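Local coordinates for protein diguanylate cyclase (Vibrio cholerae serotype O1, PDB 6EIB) that catalyses the condensation of two GTP molecules into cyclic di-GMP with release of diphosphate, and takes part in biofilm formation, at residues L31-I36 with R138-A143; K62-V67 with E80-V85; Q100-F105 with G151-C156. One frame throughout, in Å; residues are numbered along the deposited sequence. Where two conformers were deposited one is given.

Contact 1: residues L31-I36 with R138-A143; sequences LSCISI and RRSDQA. With SO4 (sulfate ion), chain G.
Strand 31-36 and helix 138-143 run at 39° to each other, their axes 7.5 Å apart at the nearest point, with Ser35 CA and Ser140 CA only 5.7 Å from each other. Small side chains allow that closeness. Ser140 turns its CB toward the strand and Ser35 and Cys33 turn theirs toward the helix, so two hydroxyls and a thiol meet in the buried interface between helix and strand. Ser140 OG stands between its own backbone N and carbonyl carbon (chi1 65°) and comes from there to 2.7 Å from Ser35 OG, hydrogen-bonding distance; Tyr137 O, in the preceding turn, is a weaker partner of the same Ser140 OG. Ser140 CB also lies against Ser35 OG at 3.4 Å. Two residues earlier on the same side of the strand, Cys33 SG lies 3.5 Å from Ser140 OG.

This is helix-on-sheet packing of the GGDEF domain: helix 133-148 covers one face of the central sheet at the strand whose last residues, Asp37 and Ile38, by similarity bind magnesium. Helix 10-27 lies over the same face, where Phe17 touches Cys33. Arg139 hydrogen-bonds to Ser124 and Ser125 of strand 119-125 and forms a salt bridge with Asp130, between that strand and the helix.

The helix also carries Arg138 and Gln142, one turn apart, which hold a sulfate, probably from the crystallisation liquor, together with Tyr158 OH. Sulfate O1 takes hydrogen bonds from Arg138 NH2 at 2.8 Å and from Gln142 NE2 at 3.0 Å, the latter fairly straight at 160°.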
loop_
_atom_site.group_PDB
_atom_site.type_symbol
_atom_site.label_atom_id
_atom_site.label_comp_id
_atom_site.label_asym_id
_atom_site.label_seq_id
_atom_site.Cartn_x
_atom_site.Cartn_y
_atom_site.Cartn_z
ATOM N N LEU A 31 2.444 -5.717 -13.747
ATOM C CA LEU A 31 2.169 -6.108 -12.377
ATOM C C LEU A 31 2.601 -4.968 -11.478
ATOM O O LEU A 31 3.789 -4.737 -11.364
ATOM C CB LEU A 31 2.975 -7.366 -11.987
ATOM C CG LEU A 31 2.894 -7.873 -10.547
ATOM C CD1 LEU A 31 1.494 -8.302 -10.186
ATOM C CD2 LEU A 31 3.875 -9.022 -10.260
ATOM N N SER A 32 1.674 -4.352 -10.757
ATOM C CA SER A 32 2.027 -3.159 -9.960
ATOM C C SER A 32 2.037 -3.407 -8.463
ATOM O O SER A 32 1.395 -4.326 -7.949
ATOM C CB SER A 32 1.061 -2.004 -10.275
ATOM O OG SER A 32 1.261 -1.487 -11.583
ATOM N N CYS A 33 2.788 -2.559 -7.748
ATOM C CA CYS A 33 2.992 -2.778 -6.348
ATOM C C CYS A 33 2.906 -1.434 -5.640
ATOM O O CYS A 33 3.583 -0.502 -6.048
ATOM C CB CYS A 33 4.368 -3.423 -6.139
ATOM S SG CYS A 33 4.764 -3.760 -4.441
ATOM N N ILE A 34 2.061 -1.331 -4.619
ATOM C CA ILE A 34 1.966 -0.080 -3.825
ATOM C C ILE A 34 2.370 -0.345 -2.408
ATOM O O ILE A 34 1.819 -1.242 -1.771
ATOM C CB ILE A 34 0.529 0.494 -3.771
ATOM C CG1 ILE A 34 -0.039 0.710 -5.177
ATOM C CG2 ILE A 34 0.537 1.836 -2.973
ATOM C CD1 ILE A 34 -1.630 0.876 -5.200
ATOM N N SER A 35 3.303 0.450 -1.903
ATOM C CA SER A 35 3.710 0.389 -0.514
ATOM C C SER A 35 3.147 1.574 0.224
ATOM O O SER A 35 3.282 2.694 -0.245
ATOM C CB SER A 35 5.244 0.416 -0.375
ATOM O OG SER A 35 5.810 -0.726 -0.985
ATOM N N ILE A 36 2.488 1.331 1.343
ATOM C CA ILE A 36 1.802 2.389 2.077
ATOM C C ILE A 36 2.271 2.382 3.491
ATOM O O ILE A 36 2.445 1.321 4.059
ATOM C CB ILE A 36 0.266 2.208 2.027
ATOM C CG1 ILE A 36 -0.239 2.549 0.631
ATOM C CG2 ILE A 36 -0.433 3.122 3.063
ATOM C CD1 ILE A 36 -1.713 2.197 0.405
ATOM N N ARG A 138 11.686 -3.334 -3.561
ATOM C CA ARG A 138 12.774 -2.372 -3.376
ATOM C C ARG A 138 12.425 -1.017 -4.005
ATOM O O ARG A 138 12.696 0.058 -3.427
ATOM C CB ARG A 138 14.077 -2.921 -3.966
ATOM C CG ARG A 138 15.145 -1.915 -4.027
ATOM C CD ARG A 138 16.371 -2.469 -4.678
ATOM N NE ARG A 138 17.396 -1.439 -4.697
ATOM C CZ ARG A 138 17.529 -0.581 -5.700
ATOM N NH1 ARG A 138 16.717 -0.673 -6.757
ATOM N NH2 ARG A 138 18.482 0.339 -5.651
ATOM N N ARG A 139 11.806 -1.052 -5.185
ATOM C CA ARG A 139 11.464 0.194 -5.880
ATOM C C ARG A 139 10.242 0.877 -5.249
ATOM O O ARG A 139 10.234 2.094 -5.102
ATOM C CB ARG A 139 11.234 -0.063 -7.376
ATOM C CG ARG A 139 12.510 -0.419 -8.166
ATOM C CD ARG A 139 12.236 -0.439 -9.625
ATOM N NE ARG A 139 11.219 -1.437 -9.928
ATOM C CZ ARG A 139 11.494 -2.660 -10.395
ATOM N NH1 ARG A 139 12.755 -3.008 -10.635
ATOM N NH2 ARG A 139 10.509 -3.520 -10.653
ATOM N N SER A 140 9.212 0.122 -4.869
ATOM C CA SER A 140 8.065 0.787 -4.247
ATOM C C SER A 140 8.461 1.283 -2.864
ATOM O O SER A 140 8.018 2.339 -2.443
ATOM C CB SER A 140 6.818 -0.109 -4.179
ATOM O OG SER A 140 6.969 -1.247 -3.349
ATOM N N ASP A 141 9.301 0.524 -2.160
ATOM C CA ASP A 141 9.749 0.937 -0.837
ATOM C C ASP A 141 10.567 2.219 -0.960
ATOM O O ASP A 141 10.435 3.140 -0.126
ATOM C CB ASP A 141 10.557 -0.199 -0.170
ATOM C CG ASP A 141 10.863 0.062 1.324
ATOM O OD1 ASP A 141 10.043 0.705 2.012
ATOM O OD2 ASP A 141 11.943 -0.378 1.804
ATOM N N GLN A 142 11.406 2.315 -1.991
ATOM C CA GLN A 142 12.238 3.516 -2.145
ATOM C C GLN A 142 11.431 4.754 -2.521
ATOM O O GLN A 142 11.694 5.868 -2.053
ATOM C CB GLN A 142 13.321 3.295 -3.215
ATOM C CG GLN A 142 14.372 4.377 -3.206
ATOM C CD GLN A 142 15.281 4.336 -4.413
ATOM O OE1 GLN A 142 15.136 5.149 -5.330
ATOM N NE2 GLN A 142 16.208 3.377 -4.440
ATOM N N ALA A 143 10.414 4.538 -3.344
ATOM C CA ALA A 143 9.484 5.586 -3.730
ATOM C C ALA A 143 8.686 6.018 -2.528
ATOM O O ALA A 143 8.344 7.185 -2.408
ATOM C CB ALA A 143 8.517 5.090 -4.912
HETATM S S SO4 G . 18.786 2.844 -7.767
HETATM O O1 SO4 G . 17.570 2.644 -6.993
HETATM O O2 SO4 G . 18.858 4.243 -8.172
HETATM O O3 SO4 G . 19.952 2.543 -6.935
HETATM O O4 SO4 G . 18.746 1.975 -8.938
#

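Contact 2: residues K62-V67 with E80-V85; sequences KLFQSV and EEFIIV
Phe64 reaches out of helix 62-67 to meet Phe82 and Ile84, two residues on the same side of strand 81-85. Its CB points at the strand, and with CG anti to the carbonyl carbon (chi1 -65°) the ring is carried onward into the interface between helix and sheet. From CG on, the ring has the methyl of Ile84 over one face: CD1 of Ile84 is 3.8 Å from Phe64 CG, 3.6 Å from Phe64 CD1 and 3.7 Å from Phe64 CE1. That methyl sits almost on the ring axis, 10° off the normal and 3.6 Å from the centroid, a well-formed CH-pi contact. The extended outer part of Ile84, from CB through CG1, is what lifts CD1 to that height.

At the tip, still under the methyl, the ring gains a second partner. Phe64 CE2 comes to 3.8 Å from Phe82 CD2, and Phe64 CZ lies 4.0 Å from Phe82 CB. Here Phe64 offers its edge to the face of Phe82, a T-shaped pair with the planes 78° apart. One ring thus uses its face for the isoleucine and its rim for the phenylalanine, which limits how it can turn.

Phe82 is the last residue of the GGEEF motif, the signature of the family, which lies in the hairpin between strands 73-76 and 81-87. Glu80 in the same motif is the predicted proton acceptor and, by similarity, a magnesium ligand. Phe64 thus packs on the strand that follows the motif's turn, through Phe82, while Glu80 itself takes no part. Around the three residues, Ile36 of strand 31-38, Cys74 of strand 73-76 and Ile101 of helix 91-107 also touch Phe64, which projects from helix 50-67 onto the sheet, with helix 91-107 beside it.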
loop_
_atom_site.group_PDB
_atom_site.type_symbol
_atom_site.label_atom_id
_atom_site.label_comp_id
_atom_site.label_asym_id
_atom_site.label_seq_id
_atom_site.Cartn_x
_atom_site.Cartn_y
_atom_site.Cartn_z
ATOM N N LYS A 62 -10.454 -1.658 4.716
ATOM C CA LYS A 62 -11.772 -1.507 4.078
ATOM C C LYS A 62 -11.660 -0.562 2.886
ATOM O O LYS A 62 -12.208 -0.806 1.811
ATOM C CB LYS A 62 -12.816 -0.986 5.062
ATOM C CG LYS A 62 -13.253 -1.981 6.126
ATOM C CD LYS A 62 -14.446 -1.466 6.965
ATOM C CE LYS A 62 -14.113 -0.296 7.904
ATOM N NZ LYS A 62 -13.283 -0.711 9.088
ATOM N N LEU A 63 -10.880 0.491 3.079
ATOM C CA LEU A 63 -10.664 1.494 2.049
ATOM C C LEU A 63 -10.024 0.925 0.786
ATOM O O LEU A 63 -10.437 1.292 -0.326
ATOM C CB LEU A 63 -9.772 2.626 2.602
ATOM C CG LEU A 63 -9.650 3.903 1.769
ATOM C CD1 LEU A 63 -11.059 4.467 1.402
ATOM C CD2 LEU A 63 -8.793 4.950 2.513
ATOM N N PHE A 64 -9.068 -0.002 0.949
ATOM C CA PHE A 64 -8.429 -0.618 -0.209
ATOM C C PHE A 64 -9.484 -1.275 -1.103
ATOM O O PHE A 64 -9.480 -1.091 -2.323
ATOM C CB PHE A 64 -7.405 -1.676 0.206
ATOM C CG PHE A 64 -6.227 -1.137 0.967
ATOM C CD1 PHE A 64 -5.859 0.194 0.865
ATOM C CD2 PHE A 64 -5.458 -1.992 1.744
ATOM C CE1 PHE A 64 -4.749 0.679 1.551
ATOM C CE2 PHE A 64 -4.343 -1.525 2.441
ATOM C CZ PHE A 64 -3.986 -0.191 2.339
ATOM N N GLN A 65 -10.365 -2.050 -0.484
ATOM C CA GLN A 65 -11.459 -2.724 -1.186
ATOM C C GLN A 65 -12.389 -1.780 -1.940
ATOM O O GLN A 65 -12.763 -2.044 -3.084
ATOM C CB GLN A 65 -12.299 -3.540 -0.207
ATOM C CG GLN A 65 -11.666 -4.802 0.343
ATOM C CD GLN A 65 -12.592 -5.512 1.340
ATOM O OE1 GLN A 65 -12.313 -5.547 2.543
ATOM N NE2 GLN A 65 -13.723 -6.028 0.848
ATOM N N SER A 66 -12.796 -0.712 -1.264
ATOM C CA SER A 66 -13.734 0.269 -1.807
ATOM C C SER A 66 -13.168 0.986 -3.024
ATOM O O SER A 66 -13.865 1.189 -4.028
ATOM C CB SER A 66 -14.092 1.293 -0.727
ATOM O OG SER A 66 -14.787 2.395 -1.285
ATOM N N VAL A 67 -11.909 1.391 -2.906
ATOM C CA VAL A 67 -11.233 2.134 -3.957
ATOM C C VAL A 67 -10.766 1.232 -5.107
ATOM O O VAL A 67 -10.847 1.619 -6.265
ATOM C CB VAL A 67 -10.031 2.917 -3.385
ATOM C CG1 VAL A 67 -9.184 3.489 -4.503
ATOM C CG2 VAL A 67 -10.519 4.008 -2.427
ATOM N N GLU A 80 2.738 -0.557 10.601
ATOM C CA GLU A 80 1.806 0.357 9.935
ATOM C C GLU A 80 2.088 0.458 8.428
ATOM O O GLU A 80 1.769 1.464 7.800
ATOM C CB GLU A 80 1.859 1.737 10.598
ATOM C CG GLU A 80 3.069 2.569 10.224
ATOM C CD GLU A 80 4.092 2.640 11.318
ATOM O OE1 GLU A 80 3.889 2.025 12.395
ATOM O OE2 GLU A 80 5.098 3.341 11.098
ATOM N N GLU A 81 2.701 -0.588 7.861
ATOM C CA GLU A 81 3.052 -0.582 6.450
ATOM C C GLU A 81 2.249 -1.664 5.743
ATOM O O GLU A 81 2.132 -2.781 6.231
ATOM C CB GLU A 81 4.554 -0.809 6.206
ATOM C CG GLU A 81 4.964 -0.628 4.706
ATOM C CD GLU A 81 6.433 -1.037 4.424
ATOM O OE1 GLU A 81 7.250 -0.856 5.357
ATOM O OE2 GLU A 81 6.743 -1.581 3.308
ATOM N N PHE A 82 1.695 -1.302 4.606
ATOM C CA PHE A 82 0.924 -2.224 3.781
ATOM C C PHE A 82 1.517 -2.308 2.424
ATOM O O PHE A 82 2.233 -1.401 1.969
ATOM C CB PHE A 82 -0.548 -1.775 3.643
ATOM C CG PHE A 82 -1.335 -1.906 4.901
ATOM C CD1 PHE A 82 -1.279 -0.911 5.892
ATOM C CD2 PHE A 82 -2.121 -3.028 5.114
ATOM C CE1 PHE A 82 -2.013 -1.046 7.068
ATOM C CE2 PHE A 82 -2.849 -3.173 6.274
ATOM C CZ PHE A 82 -2.806 -2.177 7.257
ATOM N N ILE A 83 1.183 -3.398 1.754
ATOM C CA ILE A 83 1.527 -3.537 0.374
ATOM C C ILE A 83 0.266 -3.964 -0.379
ATOM O O ILE A 83 -0.505 -4.786 0.117
ATOM C CB ILE A 83 2.670 -4.551 0.248
ATOM C CG1 ILE A 83 3.149 -4.734 -1.186
ATOM C CG2 ILE A 83 2.197 -5.882 0.735
ATOM C CD1 ILE A 83 4.480 -5.587 -1.201
ATOM N N ILE A 84 0.059 -3.378 -1.552
ATOM C CA ILE A 84 -1.011 -3.798 -2.442
ATOM C C ILE A 84 -0.400 -4.235 -3.756
ATOM O O ILE A 84 0.374 -3.500 -4.375
ATOM C CB ILE A 84 -2.020 -2.681 -2.674
ATOM C CG1 ILE A 84 -2.578 -2.215 -1.334
ATOM C CG2 ILE A 84 -3.195 -3.151 -3.583
ATOM C CD1 ILE A 84 -3.349 -0.928 -1.447
ATOM N N VAL A 85 -0.782 -5.431 -4.188
ATOM C CA VAL A 85 -0.283 -5.964 -5.438
ATOM C C VAL A 85 -1.393 -6.042 -6.433
ATOM O O VAL A 85 -2.432 -6.638 -6.133
ATOM C CB VAL A 85 0.340 -7.367 -5.235
ATOM C CG1 VAL A 85 0.723 -8.010 -6.605
ATOM C CG2 VAL A 85 1.552 -7.260 -4.283
#

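Contact 3: residues Q100-F105 with G151-C156; sequences QIRQRF and GRNRCC. With EDO (1,2-ethanediol), chain I; ACT (acetate ion), chain P; SO4 (sulfate ion), chain F.
At the edge of the GGDEF-domain sheet, Arg102 of helix 91-107 meets Asn153, in the turn that leads into edge strand 154-157. The helix lies over the sheet face on the side of helix 50-67, and the contact joins its outer flank to that turn.

Arg102 and Asn153 cross at about a right angle. Arg102 NH1 gives a hydrogen bond to Asn153 OD1 (2.8 Å, 161°). The acceptor lies in the guanidinium plane, but the donor stands 37° above the amide's carbonyl plane. Arg102 CG and Arg102 CD lie alongside Asn153 OD1, at 3.1 Å and 3.2 Å, and a bend at chi3 (55°) turns the guanidinium back so that NH1 reaches the same oxygen. Asn153 OD1 also accepts from a water at 2.6 Å, which donates to Arg102 O as well, so side chain and helix backbone are both tied to it.

The remaining guanidinium nitrogens look elsewhere: Arg102 NE makes a salt bridge with Glu99 OE1, and Arg102 NH2 donates at 2.8 Å to OXT of an acetate probably left from crystallisation, which Gln103 NE2 also holds. Cys155 SG approaches Arg102 CD in the conformer given, but a second one was modelled, so this packing is less certain.

Asn153 has left-handed helical backbone angles, and its N is bonded to Asp39 OD2. A second water accepts from Asn153 ND2 at 2.8 Å. On the strand side, Arg154 NH1 folds back to donate to Asn153 O at 3.1 Å, from well above the carbonyl plane.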
loop_
_atom_site.group_PDB
_atom_site.type_symbol
_atom_site.label_atom_id
_atom_site.label_comp_id
_atom_site.label_asym_id
_atom_site.label_seq_id
_atom_site.Cartn_x
_atom_site.Cartn_y
_atom_site.Cartn_z
ATOM N N GLN A 100 -5.853 8.097 -4.713
ATOM C CA GLN A 100 -7.234 8.069 -4.228
ATOM C C GLN A 100 -7.283 7.508 -2.800
ATOM O O GLN A 100 -8.025 8.006 -1.956
ATOM C CB GLN A 100 -8.120 7.235 -5.159
ATOM C CG GLN A 100 -8.370 7.867 -6.520
ATOM C CD GLN A 100 -9.328 7.054 -7.364
ATOM O OE1 GLN A 100 -9.345 5.828 -7.286
ATOM N NE2 GLN A 100 -10.140 7.733 -8.171
ATOM N N ILE A 101 -6.528 6.443 -2.543
ATOM C CA ILE A 101 -6.468 5.906 -1.196
ATOM C C ILE A 101 -5.896 6.963 -0.221
ATOM O O ILE A 101 -6.434 7.136 0.875
ATOM C CB ILE A 101 -5.598 4.625 -1.146
ATOM C CG1 ILE A 101 -6.264 3.497 -1.927
ATOM C CG2 ILE A 101 -5.295 4.161 0.319
ATOM C CD1 ILE A 101 -5.277 2.445 -2.360
ATOM N N ARG A 102 -4.806 7.638 -0.619
ATOM C CA ARG A 102 -4.169 8.671 0.214
ATOM C C ARG A 102 -5.187 9.750 0.568
ATOM O O ARG A 102 -5.299 10.171 1.730
ATOM C CB ARG A 102 -2.966 9.301 -0.509
ATOM C CG ARG A 102 -2.259 10.381 0.308
ATOM C CD ARG A 102 -1.273 11.230 -0.500
ATOM N NE ARG A 102 -1.858 11.853 -1.680
ATOM C CZ ARG A 102 -2.714 12.869 -1.650
ATOM N NH1 ARG A 102 -3.127 13.380 -0.492
ATOM N NH2 ARG A 102 -3.174 13.362 -2.783
ATOM N N GLN A 103 -5.906 10.206 -0.458
ATOM C CA GLN A 103 -6.873 11.296 -0.297
ATOM C C GLN A 103 -8.058 10.928 0.549
ATOM O O GLN A 103 -8.470 11.708 1.403
ATOM C CB GLN A 103 -7.364 11.773 -1.638
ATOM C CG GLN A 103 -6.418 12.708 -2.350
ATOM C CD GLN A 103 -6.750 12.817 -3.829
ATOM O OE1 GLN A 103 -7.388 11.921 -4.402
ATOM N NE2 GLN A 103 -6.398 13.955 -4.437
ATOM N N ARG A 104 -8.648 9.764 0.294
ATOM C CA ARG A 104 -9.818 9.378 1.078
ATOM C C ARG A 104 -9.468 9.049 2.521
ATOM O O ARG A 104 -10.281 9.257 3.436
ATOM C CB ARG A 104 -10.562 8.216 0.402
ATOM C CG ARG A 104 -11.349 8.702 -0.806
ATOM C CD ARG A 104 -12.413 7.711 -1.229
ATOM N NE ARG A 104 -13.299 7.347 -0.122
ATOM C CZ ARG A 104 -14.040 6.244 -0.138
ATOM N NH1 ARG A 104 -13.984 5.444 -1.192
ATOM N NH2 ARG A 104 -14.800 5.923 0.897
ATOM N N PHE A 105 -8.247 8.566 2.751
ATOM C CA PHE A 105 -7.824 8.342 4.100
ATOM C C PHE A 105 -7.688 9.684 4.830
ATOM O O PHE A 105 -8.132 9.832 5.974
ATOM C CB PHE A 105 -6.501 7.556 4.089
ATOM C CG PHE A 105 -6.066 7.065 5.435
ATOM C CD1 PHE A 105 -6.712 5.997 6.044
ATOM C CD2 PHE A 105 -4.964 7.628 6.061
ATOM C CE1 PHE A 105 -6.277 5.513 7.277
ATOM C CE2 PHE A 105 -4.521 7.153 7.303
ATOM C CZ PHE A 105 -5.174 6.105 7.907
ATOM N N GLY A 151 7.297 15.220 3.587
ATOM C CA GLY A 151 6.341 15.290 4.672
ATOM C C GLY A 151 5.344 14.148 4.718
ATOM O O GLY A 151 5.509 13.106 4.056
ATOM N N ARG A 152 4.249 14.385 5.424
ATOM C CA ARG A 152 3.239 13.356 5.560
ATOM C C ARG A 152 2.331 13.564 4.370
ATOM O O ARG A 152 2.485 14.553 3.664
ATOM C CB ARG A 152 2.476 13.482 6.884
ATOM C CG ARG A 152 1.708 14.795 7.009
ATOM C CD ARG A 152 0.970 14.969 8.327
ATOM N NE ARG A 152 0.140 16.179 8.239
ATOM C CZ ARG A 152 -0.546 16.710 9.248
ATOM N NH1 ARG A 152 -0.526 16.143 10.452
ATOM N NH2 ARG A 152 -1.254 17.818 9.042
ATOM N N ASN A 153 1.441 12.616 4.106
ATOM C CA ASN A 153 0.423 12.807 3.059
ATOM C C ASN A 153 1.033 13.071 1.666
ATOM O O ASN A 153 0.777 14.128 1.064
ATOM C CB ASN A 153 -0.531 13.938 3.445
ATOM C CG ASN A 153 -1.788 13.942 2.589
ATOM O OD1 ASN A 153 -2.236 12.866 2.132
ATOM N ND2 ASN A 153 -2.412 15.123 2.428
ATOM N N ARG A 154 1.852 12.110 1.180
ATOM C CA ARG A 154 2.581 12.216 -0.099
ATOM C C ARG A 154 2.634 10.874 -0.846
ATOM O O ARG A 154 2.745 9.822 -0.238
ATOM C CB ARG A 154 4.023 12.691 0.116
ATOM C CG ARG A 154 4.171 14.113 0.752
ATOM C CD ARG A 154 3.715 15.190 -0.233
ATOM N NE ARG A 154 4.075 16.545 0.183
ATOM C CZ ARG A 154 3.319 17.302 0.974
ATOM N NH1 ARG A 154 2.160 16.837 1.435
ATOM N NH2 ARG A 154 3.716 18.523 1.296
ATOM N N CYS A 155 2.609 10.948 -2.170
ATOM C CA CYS A 155 2.696 9.769 -3.019
ATOM C C CYS A 155 3.781 9.948 -4.058
ATOM O O CYS A 155 3.939 11.035 -4.613
ATOM C CB CYS A 155 1.366 9.494 -3.715
ATOM S SG CYS A 155 0.185 8.691 -2.667
ATOM N N CYS A 156 4.534 8.880 -4.327
ATOM C CA CYS A 156 5.590 8.939 -5.335
ATOM C C CYS A 156 5.621 7.680 -6.194
ATOM O O CYS A 156 5.443 6.572 -5.705
ATOM C CB CYS A 156 6.968 9.132 -4.688
ATOM S SG CYS A 156 7.382 10.850 -4.333
HETATM C C1 EDO I . -1.321 17.874 4.125
HETATM O O1 EDO I . -2.029 16.639 4.214
HETATM C C2 EDO I . -1.062 18.319 5.546
HETATM O O2 EDO I . -0.106 17.426 6.134
HETATM C C ACT P . -5.115 16.533 -1.948
HETATM O O ACT P . -4.627 17.629 -1.595
HETATM O OXT ACT P . -4.456 15.890 -2.794
HETATM C CH3 ACT P . -6.419 16.025 -1.404
HETATM S S SO4 F . -15.765 7.626 4.143
HETATM O O1 SO4 F . -16.212 7.077 5.420
HETATM O O2 SO4 F . -16.835 8.380 3.500
HETATM O O3 SO4 F . -14.677 8.585 4.310
HETATM O O4 SO4 F . -15.367 6.485 3.316
HETATM O O HOH W 1 -3.214 10.867 3.411
HETATM O O HOH W 2 -4.806 15.876 1.236
#

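All three contacts set a helix against the same five-stranded sheet. Contacts 1 and 2 are buried and sit on neighbouring strands, 31-38 and 81-87, joined by backbone bonds between Ile34 and Ile84 and between Ile36 and Phe82; they use opposite faces of the sheet. Contact 1 is polar, contact 2 apolar, though they bury similar areas. Contact 3, at the surface, shares contact 2's face: Ser66 and Arg104 link helices 50-67 and 91-107. It relies on a charged side chain and waters; bound ions, probably from the crystallisation liquor, lie there and also on the outer flank of contact 1's helix. Helix 133-148 of contact 1 leads on to strand 154-157 of contact 3.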